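Local structure of ForH (Streptomyces kaniharaensis, 6NKO) at residues Met21-Ala26 with Leu43-Ala48; Leu36-Leu41 with Ala60-Glu65; Tyr120-Pro125 with Ala206-Ala211; Asp29-Glu34 with Leu159-Asp164. The protein probably acts as an IMP cyclohydrolase-like (PurH-type) enzyme in formycin A biosynthesis, where a pyrazolopyrimidine rather than a purine is built. All coordinates share one frame; numbering follows the deposited sequence.

Contact 1. Residues Met21-Ala26 with Leu43-Ala48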
loop_
_atom_site.group_PDB
_atom_site.type_symbol
_atom_site.label_atom_id
_atom_site.label_comp_id
_atom_site.label_asym_id
_atom_site.label_seq_id
_atom_site.Cartn_x
_atom_site.Cartn_y
_atom_site.Cartn_z
ATOM N N MET A 21 2.722 4.352 -15.707
ATOM C CA MET A 21 2.060 4.063 -14.431
ATOM C C MET A 21 2.707 2.950 -13.604
ATOM O O MET A 21 3.379 2.046 -14.113
ATOM C CB MET A 21 0.584 3.714 -14.628
ATOM C CG MET A 21 -0.287 4.939 -14.727
ATOM S SD MET A 21 -0.535 5.408 -16.438
ATOM C CE MET A 21 -0.236 7.169 -16.319
ATOM N N LEU A 22 2.419 3.010 -12.295
ATOM C CA LEU A 22 3.033 2.160 -11.273
ATOM C C LEU A 22 2.124 2.019 -10.052
ATOM O O LEU A 22 1.664 3.024 -9.502
ATOM C CB LEU A 22 4.391 2.730 -10.855
ATOM C CG LEU A 22 5.130 2.094 -9.676
ATOM C CD1 LEU A 22 5.318 0.606 -9.900
ATOM C CD2 LEU A 22 6.482 2.762 -9.453
ATOM N N ALA A 23 1.905 0.775 -9.616
ATOM C CA ALA A 23 1.154 0.445 -8.408
ATOM C C ALA A 23 2.036 -0.331 -7.438
ATOM O O ALA A 23 2.896 -1.107 -7.862
ATOM C CB ALA A 23 -0.088 -0.388 -8.727
ATOM N N VAL A 24 1.809 -0.134 -6.138
ATOM C CA VAL A 24 2.518 -0.854 -5.081
ATOM C C VAL A 24 1.494 -1.660 -4.293
ATOM O O VAL A 24 0.571 -1.089 -3.699
ATOM C CB VAL A 24 3.297 0.096 -4.158
ATOM C CG1 VAL A 24 4.001 -0.687 -3.050
ATOM C CG2 VAL A 24 4.302 0.911 -4.956
ATOM N N LEU A 25 1.665 -2.981 -4.275
ATOM C CA LEU A 25 0.736 -3.898 -3.618
ATOM C C LEU A 25 1.411 -4.455 -2.369
ATOM O O LEU A 25 2.302 -5.304 -2.466
ATOM C CB LEU A 25 0.322 -5.023 -4.567
ATOM C CG LEU A 25 -0.932 -4.842 -5.429
ATOM C CD1 LEU A 25 -1.062 -3.427 -5.975
ATOM C CD2 LEU A 25 -0.937 -5.853 -6.567
ATOM N N ALA A 26 0.982 -3.979 -1.196
ATOM C CA ALA A 26 1.552 -4.395 0.089
ATOM C C ALA A 26 0.416 -4.860 1.003
ATOM O O ALA A 26 0.112 -4.221 2.011
ATOM C CB ALA A 26 2.350 -3.262 0.730
ATOM N N LEU A 43 -3.536 -3.416 -18.386
ATOM C CA LEU A 43 -3.659 -2.009 -18.740
ATOM C C LEU A 43 -2.311 -1.340 -18.979
ATOM O O LEU A 43 -2.274 -0.131 -19.227
ATOM C CB LEU A 43 -4.421 -1.260 -17.645
ATOM C CG LEU A 43 -5.919 -1.546 -17.543
ATOM C CD1 LEU A 43 -6.529 -0.782 -16.376
ATOM C CD2 LEU A 43 -6.623 -1.196 -18.844
ATOM N N GLY A 44 -1.212 -2.091 -18.914
ATOM C CA GLY A 44 0.109 -1.539 -19.113
ATOM C C GLY A 44 0.774 -1.008 -17.863
ATOM O O GLY A 44 1.924 -0.554 -17.940
ATOM N N TRP A 45 0.092 -1.046 -16.721
ATOM C CA TRP A 45 0.682 -0.576 -15.477
ATOM C C TRP A 45 1.885 -1.430 -15.097
ATOM O O TRP A 45 2.000 -2.596 -15.485
ATOM C CB TRP A 45 -0.343 -0.618 -14.343
ATOM C CG TRP A 45 -1.337 0.498 -14.340
ATOM C CD1 TRP A 45 -2.095 0.929 -15.389
ATOM C CD2 TRP A 45 -1.697 1.317 -13.221
ATOM N NE1 TRP A 45 -2.900 1.969 -14.994
ATOM C CE2 TRP A 45 -2.673 2.228 -13.668
ATOM C CE3 TRP A 45 -1.284 1.372 -11.885
ATOM C CZ2 TRP A 45 -3.242 3.184 -12.828
ATOM C CZ3 TRP A 45 -1.852 2.321 -11.052
ATOM C CH2 TRP A 45 -2.820 3.213 -11.527
ATOM N N ARG A 46 2.789 -0.835 -14.330
ATOM C CA ARG A 46 3.809 -1.595 -13.627
ATOM C C ARG A 46 3.284 -1.907 -12.234
ATOM O O ARG A 46 2.772 -1.020 -11.545
ATOM C CB ARG A 46 5.123 -0.820 -13.553
ATOM C CG ARG A 46 5.897 -0.806 -14.861
ATOM C CD ARG A 46 7.187 -0.025 -14.720
ATOM N NE ARG A 46 7.845 -0.283 -13.443
ATOM C CZ ARG A 46 8.434 0.650 -12.704
ATOM N NH1 ARG A 46 8.447 1.911 -13.114
ATOM N NH2 ARG A 46 9.012 0.323 -11.556
ATOM N N VAL A 47 3.384 -3.170 -11.834
ATOM C CA VAL A 47 2.842 -3.635 -10.565
ATOM C C VAL A 47 3.996 -4.169 -9.731
ATOM O O VAL A 47 4.674 -5.122 -10.136
ATOM C CB VAL A 47 1.757 -4.704 -10.766
ATOM C CG1 VAL A 47 1.292 -5.253 -9.424
ATOM C CG2 VAL A 47 0.588 -4.120 -11.548
ATOM N N ALA A 48 4.221 -3.552 -8.576
ATOM C CA ALA A 48 5.274 -3.947 -7.653
ATOM C C ALA A 48 4.653 -4.334 -6.319
ATOM O O ALA A 48 3.681 -3.716 -5.875
ATOM C CB ALA A 48 6.291 -2.820 -7.464
#
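M21 lies over one face of the W45 indole, with CB 3.6 Å from the centroid of the five-membered ring and 10° off its normal, a CH-pi contact. Its chain then bends away, so that SD stands obliquely 4.8 Å from the same centroid, a Met-aromatic contact. A23 meets the ring at its edge, CB to CE3 3.8 Å. W45 NE1 donates to G177 O, beyond the two strands.

The tight part is the parallel pairing of strands 22-26 and 46-49. R46 N donates to M21 O, A23 N to R46 O (2.8 Å), A48 N to A23 O and L25 N to A48 O (2.7 Å). On the face shared by A23 and V47, L25 leans in, with CD2 3.7 Å from V47 CG1, and helix 33-42 covers L25 and V47.

The other face is looser toward R46. L22 CD1 sits above the guanidinium plane, offset to its rim, while R46 NE pairs with E65 on the next strand.

Backbone bonds therefore set the register of this beta-alpha-beta unit. Apolar side chains seal the face under the helix, and the one charged group is left at the partly exposed margin, where a carboxylate answers it.

Contact 2. Residues Leu36-Leu41 with Ala60-Glu65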
loop_
_atom_site.group_PDB
_atom_site.type_symbol
_atom_site.label_atom_id
_atom_site.label_comp_id
_atom_site.label_asym_id
_atom_site.label_seq_id
_atom_site.Cartn_x
_atom_site.Cartn_y
_atom_site.Cartn_z
ATOM N N LEU A 36 -6.908 -7.718 -9.297
ATOM C CA LEU A 36 -6.440 -6.339 -9.366
ATOM C C LEU A 36 -5.063 -6.261 -10.014
ATOM O O LEU A 36 -4.856 -5.488 -10.955
ATOM C CB LEU A 36 -6.418 -5.721 -7.967
ATOM C CG LEU A 36 -5.903 -4.283 -7.860
ATOM C CD1 LEU A 36 -6.847 -3.317 -8.562
ATOM C CD2 LEU A 36 -5.706 -3.883 -6.405
ATOM N N ALA A 37 -4.113 -7.067 -9.530
ATOM C CA ALA A 37 -2.771 -7.073 -10.105
ATOM C C ALA A 37 -2.808 -7.439 -11.583
ATOM O O ALA A 37 -2.158 -6.792 -12.413
ATOM C CB ALA A 37 -1.875 -8.043 -9.336
ATOM N N ALA A 38 -3.569 -8.479 -11.932
ATOM C CA ALA A 38 -3.687 -8.867 -13.334
ATOM C C ALA A 38 -4.385 -7.784 -14.146
ATOM O O ALA A 38 -3.954 -7.457 -15.257
ATOM C CB ALA A 38 -4.432 -10.195 -13.455
ATOM N N GLY A 39 -5.460 -7.208 -13.602
ATOM C CA GLY A 39 -6.172 -6.164 -14.322
ATOM C C GLY A 39 -5.309 -4.947 -14.600
ATOM O O GLY A 39 -5.433 -4.313 -15.651
ATOM N N LEU A 40 -4.421 -4.605 -13.663
ATOM C CA LEU A 40 -3.532 -3.469 -13.879
ATOM C C LEU A 40 -2.446 -3.805 -14.892
ATOM O O LEU A 40 -2.052 -2.949 -15.693
ATOM C CB LEU A 40 -2.917 -3.022 -12.552
ATOM C CG LEU A 40 -3.891 -2.533 -11.475
ATOM C CD1 LEU A 40 -3.208 -2.511 -10.118
ATOM C CD2 LEU A 40 -4.460 -1.165 -11.820
ATOM N N LEU A 41 -1.955 -5.047 -14.880
ATOM C CA LEU A 41 -0.899 -5.434 -15.811
ATOM C C LEU A 41 -1.395 -5.421 -17.253
ATOM O O LEU A 41 -0.661 -5.014 -18.161
ATOM C CB LEU A 41 -0.351 -6.810 -15.439
ATOM C CG LEU A 41 0.524 -6.860 -14.183
ATOM C CD1 LEU A 41 0.732 -8.297 -13.731
ATOM C CD2 LEU A 41 1.859 -6.167 -14.419
ATOM N N ALA A 60 1.543 -17.441 -9.780
ATOM C CA ALA A 60 0.387 -17.407 -10.667
ATOM C C ALA A 60 0.732 -16.889 -12.058
ATOM O O ALA A 60 -0.168 -16.758 -12.893
ATOM C CB ALA A 60 -0.722 -16.546 -10.053
ATOM N N GLY A 61 1.997 -16.571 -12.321
ATOM C CA GLY A 61 2.410 -16.189 -13.659
ATOM C C GLY A 61 2.141 -14.753 -14.045
ATOM O O GLY A 61 1.877 -14.477 -15.221
ATOM N N HIS A 62 2.221 -13.826 -13.098
ATOM C CA HIS A 62 2.048 -12.411 -13.388
ATOM C C HIS A 62 3.395 -11.712 -13.258
ATOM O O HIS A 62 4.191 -12.036 -12.366
ATOM C CB HIS A 62 1.022 -11.785 -12.432
ATOM C CG HIS A 62 -0.360 -12.347 -12.565
ATOM N ND1 HIS A 62 -0.881 -13.259 -11.671
ATOM C CD2 HIS A 62 -1.331 -12.123 -13.483
ATOM C CE1 HIS A 62 -2.116 -13.568 -12.029
ATOM N NE2 HIS A 62 -2.413 -12.893 -13.127
ATOM N N GLU A 63 3.654 -10.780 -14.174
ATOM C CA GLU A 63 4.939 -10.086 -14.258
ATOM C C GLU A 63 4.996 -8.935 -13.245
ATOM O O GLU A 63 5.169 -7.762 -13.586
ATOM C CB GLU A 63 5.181 -9.599 -15.689
ATOM C CG GLU A 63 4.120 -8.603 -16.234
ATOM C CD GLU A 63 2.854 -9.280 -16.755
ATOM O OE1 GLU A 63 2.272 -8.801 -17.758
ATOM O OE2 GLU A 63 2.442 -10.299 -16.161
ATOM N N VAL A 64 4.852 -9.293 -11.990
ATOM C CA VAL A 64 4.933 -8.324 -10.906
ATOM C C VAL A 64 6.394 -8.154 -10.522
ATOM O O VAL A 64 7.206 -9.080 -10.623
ATOM C CB VAL A 64 4.066 -8.747 -9.698
ATOM C CG1 VAL A 64 2.596 -8.752 -10.090
ATOM C CG2 VAL A 64 4.487 -10.118 -9.171
ATOM N N GLU A 65 6.735 -6.949 -10.099
ATOM C CA GLU A 65 8.098 -6.626 -9.719
ATOM C C GLU A 65 8.217 -6.638 -8.202
ATOM O O GLU A 65 7.233 -6.458 -7.483
ATOM C CB GLU A 65 8.513 -5.264 -10.286
ATOM C CG GLU A 65 8.578 -5.240 -11.812
ATOM C CD GLU A 65 8.578 -3.834 -12.389
ATOM O OE1 GLU A 65 9.639 -3.180 -12.370
ATOM O OE2 GLU A 65 7.518 -3.386 -12.874
#
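L41 reaches out from helix 33-42 into a bend formed by H62, E63 and V64, and its two methyls divide the work. L41 CD1 makes most of the contacts: it lies 3.7 Å from H62 CB and 3.6 Å from E63 OE2. V64 CG1 is a little farther from L41 CD1, at 4.1 Å. L41 CD2 packs on E63 CG at 3.8 Å. With CG opposite the carbonyl carbon (chi1 -73°), the leucine fork faces the loop.

E63 comes at L41 from the opposite direction. Its CG is held between the backbone N and the carbonyl carbon (chi1 60°) and the chain bends again at chi2, which folds the carboxylate back over the leucine methyls. An apolar branch thus lies against a carboxylate, and this is van der Waals contact without a hydrogen bond.

H62 crosses L41 obliquely and sends its imidazole one turn back along the helix, to A38, whose CB is 3.4 Å from H62 NE2, approaching neither squarely over the ring nor at its rim. The other ring nitrogen, ND1, makes a weak hydrogen bond to L57 O, so the histidine leans on helix 51-59 as well. V64 also packs on V47 and on helix 51-59.

Two backbone features shape this loop: a Schellman motif ends helix 51-59 at G61, and an inverse gamma turn is centred on E63. The loop they shape is a helix-to-strand connection of a parallel alpha/beta sheet, leading to edge strand 65-66 while the neighbouring helix 33-42 packs against it.

Contact 3. Residues Tyr120-Pro125 with Ala206-Ala211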
loop_
_atom_site.group_PDB
_atom_site.type_symbol
_atom_site.label_atom_id
_atom_site.label_comp_id
_atom_site.label_asym_id
_atom_site.label_seq_id
_atom_site.Cartn_x
_atom_site.Cartn_y
_atom_site.Cartn_z
ATOM N N TYR A 120 -2.638 -7.947 8.752
ATOM C CA TYR A 120 -2.929 -9.282 9.248
ATOM C C TYR A 120 -3.989 -9.227 10.344
ATOM O O TYR A 120 -4.231 -8.186 10.964
ATOM C CB TYR A 120 -1.660 -9.938 9.789
ATOM C CG TYR A 120 -0.686 -10.369 8.720
ATOM C CD1 TYR A 120 -0.991 -11.412 7.856
ATOM C CD2 TYR A 120 0.541 -9.732 8.572
ATOM C CE1 TYR A 120 -0.104 -11.809 6.875
ATOM C CE2 TYR A 120 1.434 -10.123 7.594
ATOM C CZ TYR A 120 1.106 -11.162 6.747
ATOM O OH TYR A 120 1.989 -11.560 5.769
ATOM N N LEU A 121 -4.623 -10.373 10.581
ATOM C CA LEU A 121 -5.631 -10.472 11.628
ATOM C C LEU A 121 -4.972 -10.399 13.000
ATOM O O LEU A 121 -3.968 -11.071 13.256
ATOM C CB LEU A 121 -6.411 -11.777 11.490
ATOM C CG LEU A 121 -7.310 -11.916 10.261
ATOM C CD1 LEU A 121 -7.827 -13.341 10.148
ATOM C CD2 LEU A 121 -8.465 -10.926 10.317
ATOM N N LEU A 122 -5.541 -9.583 13.887
ATOM C CA LEU A 122 -4.940 -9.505 15.207
ATOM C C LEU A 122 -5.740 -10.324 16.214
ATOM O O LEU A 122 -6.963 -10.444 16.099
ATOM C CB LEU A 122 -4.862 -8.052 15.686
ATOM C CG LEU A 122 -4.013 -7.105 14.837
ATOM C CD1 LEU A 122 -4.553 -5.691 14.947
ATOM C CD2 LEU A 122 -2.548 -7.164 15.246
ATOM N N PRO A 123 -5.070 -10.899 17.218
ATOM C CA PRO A 123 -5.789 -11.676 18.235
ATOM C C PRO A 123 -6.588 -10.796 19.184
ATOM O O PRO A 123 -6.563 -9.566 19.076
ATOM C CB PRO A 123 -4.665 -12.416 18.969
ATOM C CG PRO A 123 -3.475 -11.532 18.802
ATOM C CD PRO A 123 -3.612 -10.916 17.435
ATOM N N GLU A 124 -7.298 -11.423 20.127
ATOM C CA GLU A 124 -8.149 -10.685 21.045
ATOM C C GLU A 124 -7.356 -10.213 22.261
ATOM O O GLU A 124 -6.357 -10.832 22.640
ATOM C CB GLU A 124 -9.316 -11.556 21.499
ATOM C CG GLU A 124 -10.332 -11.899 20.404
ATOM C CD GLU A 124 -10.762 -10.704 19.560
ATOM O OE1 GLU A 124 -9.977 -10.228 18.711
ATOM O OE2 GLU A 124 -11.905 -10.239 19.748
ATOM N N PRO A 125 -7.771 -9.104 22.877
ATOM C CA PRO A 125 -7.105 -8.623 24.096
ATOM C C PRO A 125 -7.493 -9.466 25.300
ATOM O O PRO A 125 -8.602 -9.353 25.830
ATOM C CB PRO A 125 -7.613 -7.179 24.219
ATOM C CG PRO A 125 -8.928 -7.182 23.523
ATOM C CD PRO A 125 -8.806 -8.170 22.399
ATOM N N ALA A 206 -3.251 -0.833 20.247
ATOM C CA ALA A 206 -3.100 -0.238 21.572
ATOM C C ALA A 206 -3.804 -1.073 22.633
ATOM O O ALA A 206 -3.289 -1.245 23.743
ATOM C CB ALA A 206 -3.639 1.194 21.573
ATOM N N GLU A 207 -4.983 -1.607 22.305
ATOM C CA GLU A 207 -5.695 -2.467 23.244
ATOM C C GLU A 207 -4.909 -3.733 23.557
ATOM O O GLU A 207 -4.966 -4.237 24.683
ATOM C CB GLU A 207 -7.070 -2.824 22.682
ATOM C CG GLU A 207 -8.129 -3.065 23.736
ATOM C CD GLU A 207 -9.458 -3.477 23.133
ATOM O OE1 GLU A 207 -9.490 -3.800 21.926
ATOM O OE2 GLU A 207 -10.470 -3.474 23.867
ATOM N N LEU A 208 -4.171 -4.262 22.578
ATOM C CA LEU A 208 -3.367 -5.453 22.830
ATOM C C LEU A 208 -2.183 -5.133 23.734
ATOM O O LEU A 208 -1.848 -5.919 24.628
ATOM C CB LEU A 208 -2.897 -6.060 21.508
ATOM C CG LEU A 208 -4.007 -6.443 20.522
ATOM C CD1 LEU A 208 -3.434 -7.079 19.265
ATOM C CD2 LEU A 208 -5.021 -7.371 21.174
ATOM N N PHE A 209 -1.540 -3.981 23.522
ATOM C CA PHE A 209 -0.450 -3.574 24.402
ATOM C C PHE A 209 -0.954 -3.326 25.818
ATOM O O PHE A 209 -0.283 -3.681 26.795
ATOM C CB PHE A 209 0.236 -2.324 23.849
ATOM C CG PHE A 209 1.288 -2.616 22.816
ATOM C CD1 PHE A 209 2.439 -3.306 23.154
ATOM C CD2 PHE A 209 1.125 -2.197 21.504
ATOM C CE1 PHE A 209 3.410 -3.576 22.204
ATOM C CE2 PHE A 209 2.092 -2.465 20.551
ATOM C CZ PHE A 209 3.236 -3.154 20.901
ATOM N N GLY A 210 -2.138 -2.722 25.949
ATOM C CA GLY A 210 -2.712 -2.519 27.270
ATOM C C GLY A 210 -3.037 -3.823 27.973
ATOM O O GLY A 210 -2.754 -3.985 29.162
ATOM N N ALA A 211 -3.637 -4.772 27.247
ATOM C CA ALA A 211 -3.899 -6.092 27.809
ATOM C C ALA A 211 -2.616 -6.860 28.096
ATOM O O ALA A 211 -2.618 -7.747 28.956
ATOM C CB ALA A 211 -4.791 -6.901 26.865
#
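L208 and P125 carry most of the apolar contact between the extended loop 120-125 and the last turns of helix 184-212. The L208 fork is laid along the loop. L208 CD1 reaches L122 CB at 4.0 Å and also touches the P123 ring, while L208 CD2 meets P125 CB at 4.0 Å. Since CG stands opposite the carbonyl carbon (chi1 -57°) and CD1 extends the chain, the leucine carries its methyls out to the loop. One turn on, A211 CB rests against P125 CB at 3.9 Å, so the proline ring bridges two successive turns.

A second group of contacts sets side chain against backbone. L208 CD2 lies 3.4 Å from P123 O and 3.7 Å from P125 N, which brings the methyl in close to the main chain of the loop.

The third kind joins a polar group to an apolar one. E207 runs out extended beyond CG, and its CD lies 3.8 Å from P125 CG. The carboxylate borders the pyrrolidine ring without bonding to it.

No hydrogen bond ties the segments together. F134 adds to the cover, touching P123 and L208 and meeting F209 edge-to-face. The result is an extended, proline-containing loop laid on the end of a long helix, about 22 Å from the centre of the chain, centre to centre. It joins the region after strand 114-117 of the MGS-like domain to the C-terminal helix.

Contact 4. Residues Asp29-Glu34 with Leu159-Asp164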
loop_
_atom_site.group_PDB
_atom_site.type_symbol
_atom_site.label_atom_id
_atom_site.label_comp_id
_atom_site.label_asym_id
_atom_site.label_seq_id
_atom_site.Cartn_x
_atom_site.Cartn_y
_atom_site.Cartn_z
ATOM N N ASP A 29 -3.964 -9.328 3.713
ATOM C CA ASP A 29 -5.184 -9.989 3.268
ATOM C C ASP A 29 -5.147 -10.066 1.746
ATOM O O ASP A 29 -5.264 -9.042 1.065
ATOM C CB ASP A 29 -6.406 -9.218 3.765
ATOM C CG ASP A 29 -7.718 -9.818 3.293
ATOM O OD1 ASP A 29 -7.713 -10.944 2.753
ATOM O OD2 ASP A 29 -8.762 -9.158 3.469
ATOM N N LYS A 30 -4.983 -11.273 1.208
ATOM C CA LYS A 30 -4.768 -11.460 -0.222
ATOM C C LYS A 30 -6.058 -11.536 -1.027
ATOM O O LYS A 30 -5.995 -11.759 -2.240
ATOM C CB LYS A 30 -3.945 -12.728 -0.471
ATOM C CG LYS A 30 -2.865 -12.977 0.559
ATOM C CD LYS A 30 -1.557 -12.328 0.153
ATOM C CE LYS A 30 -0.674 -12.084 1.362
ATOM N NZ LYS A 30 0.758 -12.023 0.980
ATOM N N ARG A 31 -7.217 -11.360 -0.397
ATOM C CA ARG A 31 -8.476 -11.508 -1.115
ATOM C C ARG A 31 -8.592 -10.452 -2.209
ATOM O O ARG A 31 -8.381 -9.260 -1.963
ATOM C CB ARG A 31 -9.655 -11.406 -0.145
ATOM C CG ARG A 31 -10.999 -11.173 -0.821
ATOM C CD ARG A 31 -12.153 -11.611 0.071
ATOM N NE ARG A 31 -12.549 -10.560 1.004
ATOM C CZ ARG A 31 -13.311 -9.518 0.683
ATOM N NH1 ARG A 31 -13.772 -9.384 -0.553
ATOM N NH2 ARG A 31 -13.612 -8.609 1.599
ATOM N N ASN A 32 -8.911 -10.907 -3.424
ATOM C CA ASN A 32 -9.104 -10.089 -4.621
ATOM C C ASN A 32 -7.821 -9.445 -5.130
ATOM O O ASN A 32 -7.885 -8.585 -6.019
ATOM C CB ASN A 32 -10.153 -8.991 -4.406
ATOM C CG ASN A 32 -11.521 -9.545 -4.082
ATOM O OD1 ASN A 32 -11.785 -10.730 -4.280
ATOM N ND2 ASN A 32 -12.404 -8.687 -3.582
ATOM N N ILE A 33 -6.654 -9.831 -4.606
ATOM C CA ILE A 33 -5.423 -9.158 -5.015
ATOM C C ILE A 33 -5.002 -9.580 -6.419
ATOM O O ILE A 33 -4.343 -8.811 -7.131
ATOM C CB ILE A 33 -4.300 -9.407 -3.988
ATOM C CG1 ILE A 33 -3.260 -8.286 -4.060
ATOM C CG2 ILE A 33 -3.629 -10.758 -4.219
ATOM C CD1 ILE A 33 -3.851 -6.892 -4.024
ATOM N N GLU A 34 -5.375 -10.786 -6.850
ATOM C CA GLU A 34 -4.963 -11.265 -8.166
ATOM C C GLU A 34 -5.765 -10.617 -9.294
ATOM O O GLU A 34 -5.169 -10.219 -10.302
ATOM C CB GLU A 34 -5.064 -12.790 -8.251
ATOM C CG GLU A 34 -4.472 -13.361 -9.532
ATOM C CD GLU A 34 -4.509 -14.875 -9.581
ATOM O OE1 GLU A 34 -4.886 -15.497 -8.566
ATOM O OE2 GLU A 34 -4.157 -15.445 -10.638
ATOM N N LEU A 159 -5.931 2.355 -1.598
ATOM C CA LEU A 159 -6.829 1.216 -1.486
ATOM C C LEU A 159 -6.444 0.362 -0.286
ATOM O O LEU A 159 -5.257 0.121 -0.047
ATOM C CB LEU A 159 -6.802 0.363 -2.754
ATOM C CG LEU A 159 -7.564 0.922 -3.956
ATOM C CD1 LEU A 159 -7.073 0.283 -5.253
ATOM C CD2 LEU A 159 -9.074 0.743 -3.796
ATOM N N SER A 160 -7.451 -0.109 0.450
ATOM C CA SER A 160 -7.234 -0.978 1.601
ATOM C C SER A 160 -8.241 -2.119 1.607
ATOM O O SER A 160 -7.859 -3.293 1.646
ATOM C CB SER A 160 -7.333 -0.184 2.909
ATOM O OG SER A 160 -6.878 -0.954 4.014
ATOM N N ASP A 161 -9.522 -1.778 1.571
ATOM C CA ASP A 161 -10.593 -2.768 1.604
ATOM C C ASP A 161 -10.659 -3.526 0.284
ATOM O O ASP A 161 -10.873 -2.907 -0.767
ATOM C CB ASP A 161 -11.926 -2.074 1.890
ATOM C CG ASP A 161 -13.055 -3.053 2.171
ATOM O OD1 ASP A 161 -12.796 -4.269 2.254
ATOM O OD2 ASP A 161 -14.209 -2.597 2.316
ATOM N N PRO A 162 -10.491 -4.853 0.285
ATOM C CA PRO A 162 -10.589 -5.616 -0.972
ATOM C C PRO A 162 -11.940 -5.505 -1.670
ATOM O O PRO A 162 -12.054 -5.950 -2.819
ATOM C CB PRO A 162 -10.311 -7.060 -0.530
ATOM C CG PRO A 162 -9.529 -6.923 0.743
ATOM C CD PRO A 162 -10.064 -5.692 1.417
ATOM N N ASP A 163 -12.958 -4.937 -1.025
ATOM C CA ASP A 163 -14.240 -4.718 -1.681
ATOM C C ASP A 163 -14.246 -3.479 -2.567
ATOM O O ASP A 163 -15.216 -3.266 -3.302
ATOM C CB ASP A 163 -15.355 -4.610 -0.637
ATOM C CG ASP A 163 -15.655 -5.937 0.033
ATOM O OD1 ASP A 163 -15.493 -6.988 -0.625
ATOM O OD2 ASP A 163 -16.048 -5.931 1.218
ATOM N N ASP A 164 -13.195 -2.663 -2.515
ATOM C CA ASP A 164 -13.070 -1.488 -3.366
ATOM C C ASP A 164 -12.243 -1.751 -4.617
ATOM O O ASP A 164 -12.138 -0.863 -5.468
ATOM C CB ASP A 164 -12.445 -0.328 -2.580
ATOM C CG ASP A 164 -13.290 0.099 -1.393
ATOM O OD1 ASP A 164 -14.533 0.098 -1.513
ATOM O OD2 ASP A 164 -12.710 0.439 -0.341
#
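R31 spreads its guanidinium over P162, whose CB sits 4.0 Å above the plane and over its centre. D163 takes the edge: R31 NH1 donates to D163 OD1 at 3.0 Å, with the oxygen almost in the guanidinium plane, and NH2 adds a weak bond to the same oxygen. The carboxylate is tilted 48° against the guanidinium, so OD1 is met from above its own plane. The R31 chain starts opposite its backbone N (chi1 164°) and bends at chi3; the side chain crosses that of P162 at about a right angle, with the guanidinium face over CB.

The amide of N32 is the second flat group. P162 O lies in its plane and accepts from N32 ND2 at 2.9 Å, although the donor stands well above the carbonyl plane. Without hydrogen bonds, the P162 ring also packs through CB against R31 O (3.3 Å) and through CG against D29 OD2 (3.6 Å).

Within 29-34, D29 OD1 accepts from R31 N, an Asx turn leading into a type II turn from K30 to I33. These turns present R31 and N32 side by side. D161 OD1 is 4.5 Å from R31 NH2, a matter of charge alone, while its OD2 pairs with K193.

One arginine charge therefore meets one direct carboxylate partner at the surface, while the N32 amide adds one hydrogen bond to the backbone at P162 O. D161 may add a weak attraction, tempered by its own pairing with K193.

Contacts 1, 2 and 4 gather round helix 33-42. Contact 1 pairs the strands before and after it, contact 2 packs its A38-L41 flank on loop 60-65, and contact 4 lies at its start. The centres of contacts 1 and 2 are about 8 Å apart, and hydrogen bonds probably run from E65 N to V47 O and W45 N to L40 O. Contact 4 is about 14 Å from each, centre to centre; I33 CD1 reaches L25 CG (3.8 Å), and E34 touches H62 and A60. The centre of contact 3 is about 32 Å from that of contact 1, though its nearest atoms come within about 5 Å of contact 4. No ligand marks an active site in this apo model.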